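PDB 7CPX: lovastatin nonaketide synthase, polyketide synthase component from Aspergillus terreus, which builds the nonaketide precursor of lovastatin from malonyl-CoA by repeated condensation and reduction with a single methylation, working as a homodimer with the partner enzyme LovC. Local coordinates for residues A[75-81]-A[931-937]; A[1710-1714]-A[2251-2256]; A[1887-1891]-A[2063-2069]. The protein carries 2 engineered substitutions. All coordinates share one frame. Numbering follows the deposited sequence.

Contact 1. Residues A[75-81]-A[931-937]; sequences DDLGAFD and DRSRRYW
Two salt bridges and two hydrogen bonds show how a linker can be fastened across a distant loop. Arg935 NE donates to Asp76 OD1 (2.7 Å) and Arg932 NE to Asp75 OD2 (3.0 Å); both aspartates are t at chi1, and Arg935 is extended, t through chi1 to chi3. Gly78 O accepts from Tyr936 N at a very short 2.4 Å, and Asp81 OD2 from Asp931 N at 2.8 Å. Neither segment is a regular strand, yet they run antiparallel, with a single bridge pairing Ala79 and Arg935 (CA to CA 4.1 Å). Asp76 to Ala79 form a type I turn, and Asp76 OD1 also accepts from Gly78 N in an Asx turn. Gly78 CA meets the ring edge of Trp937 at CD1 (3.3 Å) and lies over one face of the Arg935 guanidinium, where a CB would collide with both residues. Ala79 CB is 3.6 Å from Arg932 CB, and Phe80 CB 4.2 Å from Tyr936 CD2. A return to the ketosynthase is characteristic of linkers that follow the acyltransferase in such synthases. Tyr936 rests on helix 89-94, where Arg934 pairs with Glu93; Trp937 reaches helix 97-113, and Asp931 salt-bridges to Arg483 of helix 482-498.

Contact 2. Residues A[1710-1714]-A[2251-2256]; sequences FEATK and LNNMEL
A helix of a Rossmann-like subdomain meeting a loop of the ketoreductase illustrates how one aromatic bump can fill the hollow of a bent backbone. Residues 1710-1714 belong to helix 1705-1719, probably part of the truncated, non-catalytic half of the reductase; 2251-2256 turn through helix-like angles at 2251-2253, then extend to Glu2255, the N-cap position of helix 2256-2276. The two run in opposite senses, Phe1710 beside Leu2256 (CA to CA 6.3 Å) and Lys1714 beside Asn2252 (5.3 Å). The bend takes the Phe1710 ring (chi1 t): CE1 is 3.5 Å from Leu2251 CD2, CZ 3.6 Å from Met2254 CB, and CD2 3.7 Å from Leu2256 CB. Met2254 SD adds an oblique Met-aromatic contact, 4.9 Å from the centroid of the Phe1710 ring. Leu2251 in turn seats on Met1743 and Ile1747 of helix 1735-1750. One helical turn beyond the phenylalanine, Lys1714 lays its chain along the loop, CD 3.0 Å from Leu2251 O. Lys1714 NZ forms a salt bridge with Glu1711 OE1 (3.0 Å) and donates to Met2254 O at a very short, less certain 2.3 Å.

Contact 3. Residues A[1887-1891]-A[2063-2069]; sequences GFFYL and DLFTDTV
In a beta sheet, two segments flanking the same central strand can meet over its face, and the probable enoyl-reductase-like region of this synthase supplies an example. Strand residues 1887-1891 and strand 2065-2066 each pair antiparallel with strand 1869-1883, and no hydrogen bond joins them directly. Phe1888 and Thr2066 direct their CA-to-CB bonds toward the partner segment, as does Val2069; Phe1888 CA and Val2069 CA are 5.7 Å apart. The Phe1888 ring (chi1 m) abuts the preceding weakly bonded helical turn, with CZ 3.6 Å from Asp2063 O and CE2 4.0 Å from Leu2064 C. After Thr2066 the chain leaves the strand and bends back, so Val2069 CG2 comes 3.3 Å from Tyr1890 CE2 and Val2069 CG1 3.2 Å from Phe1888 O. Tyr1890 (chi1 m) reaches under this bend; its OH is 2.8 Å from Asp2067 O, but the angle is too poor for a hydrogen bond. Phe1888 also touches Gly2055 of the second subunit. Tyr1890 and Val2069 both rest on Ala1880 of strand 1869-1883, whereas Phe2065, Leu2064 and Leu1891 pack on helix 1935-1953.

Overall arrangement
In a multidomain chain, long-range contacts sort themselves by the modules they join. From the N terminus, contact 1 opens in the ketosynthase and closes after the acyltransferase, enclosing some 850 residues. The dehydratase and methyltransferase follow before contact 2 opens on helix 1705-1719, so the two are in series, with centres about 106 Å apart on opposite sides of the chain's centre. Contact 3 then opens and closes inside the loop of contact 2, whose far end lies in the ketoreductase. The centre of contact 3 is about 65 Å from that of contact 2. The nesting is consistent with an inserted domain whose sheet contact 3 helps pack, while contact 2 reunites the Rossmann-like parts on either side.

Contact 1. Residues A[75-81]-A[931-937]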
loop_
_atom_site.group_PDB
_atom_site.type_symbol
_atom_site.label_atom_id
_atom_site.label_comp_id
_atom_site.label_asym_id
_atom_site.label_seq_id
_atom_site.Cartn_x
_atom_site.Cartn_y
_atom_site.Cartn_z
ATOM N N ASP A 75 -25.874 -23.255 0.824
ATOM C CA ASP A 75 -26.349 -22.752 -0.454
ATOM C C ASP A 75 -25.556 -21.513 -0.845
ATOM O O ASP A 75 -25.083 -20.762 0.012
ATOM C CB ASP A 75 -27.845 -22.415 -0.395
ATOM C CG ASP A 75 -28.405 -22.004 -1.741
ATOM O OD1 ASP A 75 -27.655 -22.045 -2.740
ATOM O OD2 ASP A 75 -29.598 -21.638 -1.802
ATOM N N ASP A 76 -25.409 -21.312 -2.151
ATOM C CA ASP A 76 -24.728 -20.132 -2.678
ATOM C C ASP A 76 -25.674 -18.946 -2.570
ATOM O O ASP A 76 -26.604 -18.800 -3.365
ATOM C CB ASP A 76 -24.296 -20.364 -4.122
ATOM C CG ASP A 76 -23.527 -19.191 -4.696
ATOM O OD1 ASP A 76 -23.244 -18.236 -3.943
ATOM O OD2 ASP A 76 -23.205 -19.223 -5.902
ATOM N N LEU A 77 -25.441 -18.087 -1.576
ATOM C CA LEU A 77 -26.345 -16.970 -1.339
ATOM C C LEU A 77 -26.352 -15.980 -2.493
ATOM O O LEU A 77 -27.350 -15.275 -2.680
ATOM C CB LEU A 77 -25.967 -16.257 -0.043
ATOM C CG LEU A 77 -25.911 -17.129 1.215
ATOM C CD1 LEU A 77 -26.186 -16.284 2.436
ATOM C CD2 LEU A 77 -26.892 -18.287 1.152
ATOM N N GLY A 78 -25.269 -15.909 -3.268
ATOM C CA GLY A 78 -25.292 -15.099 -4.470
ATOM C C GLY A 78 -26.164 -15.663 -5.566
ATOM O O GLY A 78 -26.629 -14.908 -6.425
ATOM N N ALA A 79 -26.402 -16.972 -5.549
ATOM C CA ALA A 79 -27.304 -17.601 -6.506
ATOM C C ALA A 79 -28.736 -17.235 -6.141
ATOM O O ALA A 79 -29.299 -17.774 -5.184
ATOM C CB ALA A 79 -27.104 -19.112 -6.508
ATOM N N PHE A 80 -29.322 -16.316 -6.901
ATOM C CA PHE A 80 -30.625 -15.756 -6.585
ATOM C C PHE A 80 -31.428 -15.592 -7.864
ATOM O O PHE A 80 -30.881 -15.222 -8.906
ATOM C CB PHE A 80 -30.469 -14.411 -5.871
ATOM C CG PHE A 80 -31.746 -13.636 -5.732
ATOM C CD1 PHE A 80 -32.769 -14.093 -4.925
ATOM C CD2 PHE A 80 -31.906 -12.430 -6.388
ATOM C CE1 PHE A 80 -33.934 -13.368 -4.788
ATOM C CE2 PHE A 80 -33.064 -11.701 -6.255
ATOM C CZ PHE A 80 -34.081 -12.168 -5.454
ATOM N N ASP A 81 -32.726 -15.875 -7.780
ATOM C CA ASP A 81 -33.612 -15.779 -8.939
ATOM C C ASP A 81 -34.083 -14.332 -9.088
ATOM O O ASP A 81 -35.228 -13.972 -8.809
ATOM C CB ASP A 81 -34.781 -16.744 -8.796
ATOM C CG ASP A 81 -35.428 -17.072 -10.125
ATOM O OD1 ASP A 81 -35.432 -16.196 -11.016
ATOM O OD2 ASP A 81 -35.933 -18.203 -10.280
ATOM N N ASP A 931 -34.005 -20.143 -9.644
ATOM C CA ASP A 931 -33.127 -20.352 -10.790
ATOM C C ASP A 931 -31.695 -20.629 -10.348
ATOM O O ASP A 931 -31.089 -21.627 -10.756
ATOM C CB ASP A 931 -33.184 -19.129 -11.705
ATOM C CG ASP A 931 -32.362 -19.303 -12.963
ATOM O OD1 ASP A 931 -32.689 -20.197 -13.769
ATOM O OD2 ASP A 931 -31.391 -18.540 -13.147
ATOM N N ARG A 932 -31.137 -19.757 -9.514
ATOM C CA ARG A 932 -29.798 -19.909 -8.953
ATOM C C ARG A 932 -28.714 -20.022 -10.020
ATOM O O ARG A 932 -27.564 -20.338 -9.693
ATOM C CB ARG A 932 -29.725 -21.125 -8.020
ATOM C CG ARG A 932 -30.520 -20.969 -6.736
ATOM C CD ARG A 932 -30.137 -22.032 -5.719
ATOM N NE ARG A 932 -30.870 -21.887 -4.465
ATOM C CZ ARG A 932 -32.010 -22.501 -4.179
ATOM N NH1 ARG A 932 -32.596 -23.315 -5.042
ATOM N NH2 ARG A 932 -32.578 -22.293 -2.994
ATOM N N SER A 933 -29.044 -19.771 -11.289
ATOM C CA SER A 933 -28.058 -19.939 -12.350
ATOM C C SER A 933 -26.931 -18.921 -12.226
ATOM O O SER A 933 -25.755 -19.267 -12.392
ATOM C CB SER A 933 -28.731 -19.823 -13.715
ATOM O OG SER A 933 -29.747 -20.799 -13.865
ATOM N N ARG A 934 -27.267 -17.670 -11.934
ATOM C CA ARG A 934 -26.298 -16.588 -11.862
ATOM C C ARG A 934 -26.087 -16.172 -10.414
ATOM O O ARG A 934 -27.051 -15.992 -9.662
ATOM C CB ARG A 934 -26.757 -15.384 -12.690
ATOM C CG ARG A 934 -25.848 -14.174 -12.567
ATOM C CD ARG A 934 -26.170 -13.125 -13.617
ATOM N NE ARG A 934 -25.392 -11.907 -13.423
ATOM C CZ ARG A 934 -25.402 -10.871 -14.251
ATOM N NH1 ARG A 934 -26.137 -10.870 -15.350
ATOM N NH2 ARG A 934 -24.655 -9.808 -13.967
ATOM N N ARG A 935 -24.823 -16.023 -10.030
ATOM C CA ARG A 935 -24.459 -15.621 -8.676
ATOM C C ARG A 935 -24.397 -14.100 -8.624
ATOM O O ARG A 935 -23.461 -13.491 -9.149
ATOM C CB ARG A 935 -23.125 -16.238 -8.267
ATOM C CG ARG A 935 -22.807 -16.073 -6.793
ATOM C CD ARG A 935 -21.471 -16.692 -6.434
ATOM N NE ARG A 935 -21.267 -16.741 -4.990
ATOM C CZ ARG A 935 -20.768 -15.746 -4.268
ATOM N NH1 ARG A 935 -20.404 -14.602 -4.822
ATOM N NH2 ARG A 935 -20.633 -15.904 -2.954
ATOM N N TYR A 936 -25.395 -13.489 -7.990
ATOM C CA TYR A 936 -25.457 -12.037 -7.851
ATOM C C TYR A 936 -24.761 -11.656 -6.551
ATOM O O TYR A 936 -25.304 -11.850 -5.460
ATOM C CB TYR A 936 -26.903 -11.557 -7.877
ATOM C CG TYR A 936 -27.640 -11.923 -9.144
ATOM C CD1 TYR A 936 -27.587 -11.106 -10.261
ATOM C CD2 TYR A 936 -28.386 -13.088 -9.223
ATOM C CE1 TYR A 936 -28.256 -11.436 -11.419
ATOM C CE2 TYR A 936 -29.059 -13.426 -10.379
ATOM C CZ TYR A 936 -28.991 -12.597 -11.473
ATOM O OH TYR A 936 -29.660 -12.928 -12.630
ATOM N N TRP A 937 -23.553 -11.112 -6.667
ATOM C CA TRP A 937 -22.767 -10.728 -5.507
ATOM C C TRP A 937 -21.868 -9.563 -5.890
ATOM O O TRP A 937 -21.577 -9.339 -7.067
ATOM C CB TRP A 937 -21.930 -11.900 -4.982
ATOM C CG TRP A 937 -22.191 -12.238 -3.550
ATOM C CD1 TRP A 937 -23.300 -12.837 -3.042
ATOM C CD2 TRP A 937 -21.317 -12.006 -2.442
ATOM N NE1 TRP A 937 -23.179 -12.989 -1.683
ATOM C CE2 TRP A 937 -21.967 -12.486 -1.290
ATOM C CE3 TRP A 937 -20.050 -11.437 -2.311
ATOM C CZ2 TRP A 937 -21.392 -12.414 -0.024
ATOM C CZ3 TRP A 937 -19.482 -11.366 -1.055
ATOM C CH2 TRP A 937 -20.151 -11.851 0.072
#

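Contact 2. Residues A[1710-1714]-A[2251-2256]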
loop_
_atom_site.group_PDB
_atom_site.type_symbol
_atom_site.label_atom_id
_atom_site.label_comp_id
_atom_site.label_asym_id
_atom_site.label_seq_id
_atom_site.Cartn_x
_atom_site.Cartn_y
_atom_site.Cartn_z
ATOM N N PHE A 1710 60.562 -4.873 58.137
ATOM C CA PHE A 1710 59.131 -5.018 57.893
ATOM C C PHE A 1710 58.381 -5.394 59.168
ATOM O O PHE A 1710 57.302 -4.851 59.446
ATOM C CB PHE A 1710 58.919 -6.058 56.791
ATOM C CG PHE A 1710 57.508 -6.540 56.662
ATOM C CD1 PHE A 1710 56.515 -5.708 56.178
ATOM C CD2 PHE A 1710 57.180 -7.840 56.998
ATOM C CE1 PHE A 1710 55.219 -6.161 56.051
ATOM C CE2 PHE A 1710 55.890 -8.297 56.869
ATOM C CZ PHE A 1710 54.908 -7.458 56.396
ATOM N N GLU A 1711 58.943 -6.300 59.969
ATOM C CA GLU A 1711 58.367 -6.573 61.281
ATOM C C GLU A 1711 58.455 -5.340 62.169
ATOM O O GLU A 1711 57.551 -5.065 62.968
ATOM C CB GLU A 1711 59.081 -7.757 61.932
ATOM C CG GLU A 1711 59.125 -9.009 61.070
ATOM C CD GLU A 1711 57.744 -9.535 60.735
ATOM O OE1 GLU A 1711 56.771 -9.128 61.403
ATOM O OE2 GLU A 1711 57.630 -10.359 59.802
ATOM N N ALA A 1712 59.545 -4.582 62.040
ATOM C CA ALA A 1712 59.663 -3.328 62.771
ATOM C C ALA A 1712 58.581 -2.347 62.343
ATOM O O ALA A 1712 58.050 -1.598 63.167
ATOM C CB ALA A 1712 61.050 -2.728 62.550
ATOM N N THR A 1713 58.247 -2.332 61.051
ATOM C CA THR A 1713 57.154 -1.489 60.578
ATOM C C THR A 1713 55.824 -1.942 61.166
ATOM O O THR A 1713 54.986 -1.112 61.537
ATOM C CB THR A 1713 57.099 -1.511 59.051
ATOM O OG1 THR A 1713 58.372 -1.122 58.518
ATOM C CG2 THR A 1713 56.029 -0.560 58.542
ATOM N N LYS A 1714 55.603 -3.256 61.233
ATOM C CA LYS A 1714 54.408 -3.765 61.902
ATOM C C LYS A 1714 54.331 -3.248 63.333
ATOM O O LYS A 1714 53.280 -2.781 63.789
ATOM C CB LYS A 1714 54.406 -5.291 61.914
ATOM C CG LYS A 1714 54.229 -5.965 60.578
ATOM C CD LYS A 1714 53.931 -7.438 60.801
ATOM C CE LYS A 1714 54.442 -8.296 59.671
ATOM N NZ LYS A 1714 54.249 -9.746 59.944
ATOM N N LEU A 2251 49.215 -5.577 56.804
ATOM C CA LEU A 2251 50.625 -5.523 57.176
ATOM C C LEU A 2251 50.869 -6.212 58.511
ATOM O O LEU A 2251 51.843 -6.957 58.663
ATOM C CB LEU A 2251 51.098 -4.072 57.232
ATOM C CG LEU A 2251 51.365 -3.399 55.886
ATOM C CD1 LEU A 2251 51.582 -1.918 56.085
ATOM C CD2 LEU A 2251 52.569 -4.014 55.200
ATOM N N ASN A 2252 49.997 -5.976 59.491
ATOM C CA ASN A 2252 50.136 -6.663 60.770
ATOM C C ASN A 2252 50.074 -8.173 60.583
ATOM O O ASN A 2252 50.796 -8.921 61.253
ATOM C CB ASN A 2252 49.053 -6.190 61.740
ATOM C CG ASN A 2252 47.654 -6.356 61.180
ATOM O OD1 ASN A 2252 47.409 -7.206 60.326
ATOM N ND2 ASN A 2252 46.726 -5.536 61.660
ATOM N N ASN A 2253 49.218 -8.640 59.674
ATOM C CA ASN A 2253 49.125 -10.054 59.339
ATOM C C ASN A 2253 49.977 -10.441 58.138
ATOM O O ASN A 2253 50.082 -11.633 57.834
ATOM C CB ASN A 2253 47.666 -10.435 59.063
ATOM C CG ASN A 2253 46.769 -10.211 60.264
ATOM O OD1 ASN A 2253 46.596 -11.100 61.099
ATOM N ND2 ASN A 2253 46.192 -9.019 60.356
ATOM N N MET A 2254 50.582 -9.474 57.457
ATOM C CA MET A 2254 51.418 -9.759 56.303
ATOM C C MET A 2254 52.775 -10.295 56.753
ATOM O O MET A 2254 53.182 -10.143 57.908
ATOM C CB MET A 2254 51.597 -8.498 55.454
ATOM C CG MET A 2254 52.311 -8.707 54.126
ATOM S SD MET A 2254 52.565 -7.172 53.213
ATOM C CE MET A 2254 50.900 -6.521 53.115
ATOM N N GLU A 2255 53.470 -10.942 55.823
ATOM C CA GLU A 2255 54.796 -11.486 56.065
ATOM C C GLU A 2255 55.772 -10.943 55.029
ATOM O O GLU A 2255 55.405 -10.695 53.877
ATOM C CB GLU A 2255 54.785 -13.016 56.020
ATOM C CG GLU A 2255 53.783 -13.654 56.963
ATOM C CD GLU A 2255 53.784 -15.167 56.876
ATOM O OE1 GLU A 2255 54.551 -15.714 56.056
ATOM O OE2 GLU A 2255 53.019 -15.809 57.625
ATOM N N LEU A 2256 57.019 -10.761 55.454
ATOM C CA LEU A 2256 58.043 -10.228 54.559
ATOM C C LEU A 2256 58.164 -11.012 53.261
ATOM O O LEU A 2256 58.384 -10.383 52.211
ATOM C CB LEU A 2256 59.392 -10.191 55.290
ATOM C CG LEU A 2256 60.599 -9.771 54.448
ATOM C CD1 LEU A 2256 60.414 -8.366 53.903
ATOM C CD2 LEU A 2256 61.874 -9.863 55.266
#

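Contact 3. Residues A[1887-1891]-A[2063-2069]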
loop_
_atom_site.group_PDB
_atom_site.type_symbol
_atom_site.label_atom_id
_atom_site.label_comp_id
_atom_site.label_asym_id
_atom_site.label_seq_id
_atom_site.Cartn_x
_atom_site.Cartn_y
_atom_site.Cartn_z
ATOM N N GLY A 1887 48.459 7.881 -4.413
ATOM C CA GLY A 1887 47.483 8.058 -3.363
ATOM C C GLY A 1887 46.804 9.403 -3.516
ATOM O O GLY A 1887 46.959 10.073 -4.531
ATOM N N PHE A 1888 46.060 9.782 -2.482
ATOM C CA PHE A 1888 45.338 11.045 -2.454
ATOM C C PHE A 1888 46.019 11.987 -1.478
ATOM O O PHE A 1888 46.247 11.630 -0.317
ATOM C CB PHE A 1888 43.877 10.834 -2.058
ATOM C CG PHE A 1888 43.058 10.150 -3.110
ATOM C CD1 PHE A 1888 43.116 8.778 -3.266
ATOM C CD2 PHE A 1888 42.229 10.880 -3.943
ATOM C CE1 PHE A 1888 42.363 8.146 -4.234
ATOM C CE2 PHE A 1888 41.471 10.255 -4.909
ATOM C CZ PHE A 1888 41.539 8.885 -5.058
ATOM N N PHE A 1889 46.342 13.186 -1.951
ATOM C CA PHE A 1889 47.029 14.189 -1.153
ATOM C C PHE A 1889 46.302 15.517 -1.282
ATOM O O PHE A 1889 45.846 15.882 -2.369
ATOM C CB PHE A 1889 48.483 14.350 -1.599
ATOM C CG PHE A 1889 49.246 13.059 -1.659
ATOM C CD1 PHE A 1889 49.193 12.261 -2.788
ATOM C CD2 PHE A 1889 50.020 12.645 -0.590
ATOM C CE1 PHE A 1889 49.893 11.074 -2.849
ATOM C CE2 PHE A 1889 50.724 11.460 -0.644
ATOM C CZ PHE A 1889 50.660 10.672 -1.776
ATOM N N TYR A 1890 46.202 16.237 -0.171
ATOM C CA TYR A 1890 45.594 17.558 -0.161
ATOM C C TYR A 1890 46.635 18.592 -0.565
ATOM O O TYR A 1890 47.716 18.651 0.025
ATOM C CB TYR A 1890 45.043 17.893 1.223
ATOM C CG TYR A 1890 43.966 16.959 1.718
ATOM C CD1 TYR A 1890 42.632 17.185 1.414
ATOM C CD2 TYR A 1890 44.278 15.869 2.515
ATOM C CE1 TYR A 1890 41.642 16.342 1.876
ATOM C CE2 TYR A 1890 43.296 15.021 2.983
ATOM C CZ TYR A 1890 41.978 15.261 2.661
ATOM O OH TYR A 1890 40.997 14.415 3.123
ATOM N N LEU A 1891 46.313 19.406 -1.559
ATOM C CA LEU A 1891 47.231 20.453 -1.985
ATOM C C LEU A 1891 47.217 21.567 -0.948
ATOM O O LEU A 1891 46.170 22.174 -0.697
ATOM C CB LEU A 1891 46.841 20.979 -3.363
ATOM C CG LEU A 1891 47.823 21.925 -4.066
ATOM C CD1 LEU A 1891 47.809 23.316 -3.449
ATOM C CD2 LEU A 1891 49.231 21.351 -4.043
ATOM N N ASP A 2063 37.380 9.381 -8.085
ATOM C CA ASP A 2063 38.662 8.793 -8.445
ATOM C C ASP A 2063 39.784 9.822 -8.513
ATOM O O ASP A 2063 40.956 9.432 -8.526
ATOM C CB ASP A 2063 38.550 8.074 -9.792
ATOM C CG ASP A 2063 37.495 6.987 -9.784
ATOM O OD1 ASP A 2063 37.273 6.380 -8.715
ATOM O OD2 ASP A 2063 36.888 6.738 -10.847
ATOM N N LEU A 2064 39.455 11.114 -8.559
ATOM C CA LEU A 2064 40.453 12.172 -8.568
ATOM C C LEU A 2064 40.329 13.141 -7.404
ATOM O O LEU A 2064 41.311 13.820 -7.088
ATOM C CB LEU A 2064 40.380 12.975 -9.877
ATOM C CG LEU A 2064 40.762 12.221 -11.152
ATOM C CD1 LEU A 2064 39.581 11.436 -11.701
ATOM C CD2 LEU A 2064 41.303 13.183 -12.196
ATOM N N PHE A 2065 39.164 13.231 -6.768
ATOM C CA PHE A 2065 38.959 14.079 -5.604
ATOM C C PHE A 2065 38.245 13.277 -4.529
ATOM O O PHE A 2065 37.288 12.554 -4.819
ATOM C CB PHE A 2065 38.142 15.327 -5.959
ATOM C CG PHE A 2065 38.792 16.205 -6.988
ATOM C CD1 PHE A 2065 38.701 15.899 -8.336
ATOM C CD2 PHE A 2065 39.489 17.339 -6.611
ATOM C CE1 PHE A 2065 39.298 16.706 -9.286
ATOM C CE2 PHE A 2065 40.088 18.150 -7.556
ATOM C CZ PHE A 2065 39.991 17.834 -8.895
ATOM N N THR A 2066 38.708 13.409 -3.289
ATOM C CA THR A 2066 38.125 12.655 -2.188
ATOM C C THR A 2066 38.367 13.408 -0.891
ATOM O O THR A 2066 39.196 14.320 -0.823
ATOM C CB THR A 2066 38.712 11.242 -2.099
ATOM O OG1 THR A 2066 37.906 10.441 -1.225
ATOM C CG2 THR A 2066 40.132 11.287 -1.562
ATOM N N ASP A 2067 37.626 13.009 0.139
ATOM C CA ASP A 2067 37.743 13.588 1.469
ATOM C C ASP A 2067 38.493 12.692 2.444
ATOM O O ASP A 2067 38.607 13.042 3.622
ATOM C CB ASP A 2067 36.351 13.893 2.028
ATOM C CG ASP A 2067 35.493 12.649 2.157
ATOM O OD1 ASP A 2067 35.616 11.751 1.298
ATOM O OD2 ASP A 2067 34.701 12.567 3.118
ATOM N N THR A 2068 39.004 11.549 1.989
ATOM C CA THR A 2068 39.668 10.585 2.854
ATOM C C THR A 2068 41.029 10.224 2.281
ATOM O O THR A 2068 41.167 10.008 1.073
ATOM C CB THR A 2068 38.825 9.314 3.020
ATOM O OG1 THR A 2068 37.553 9.648 3.588
ATOM C CG2 THR A 2068 39.535 8.309 3.919
ATOM N N VAL A 2069 42.030 10.159 3.157
ATOM C CA VAL A 2069 43.374 9.742 2.775
ATOM C C VAL A 2069 43.810 8.579 3.657
ATOM O O VAL A 2069 44.659 7.772 3.265
ATOM C CB VAL A 2069 44.368 10.913 2.872
ATOM C CG1 VAL A 2069 45.785 10.440 2.579
ATOM C CG2 VAL A 2069 43.965 12.023 1.918
#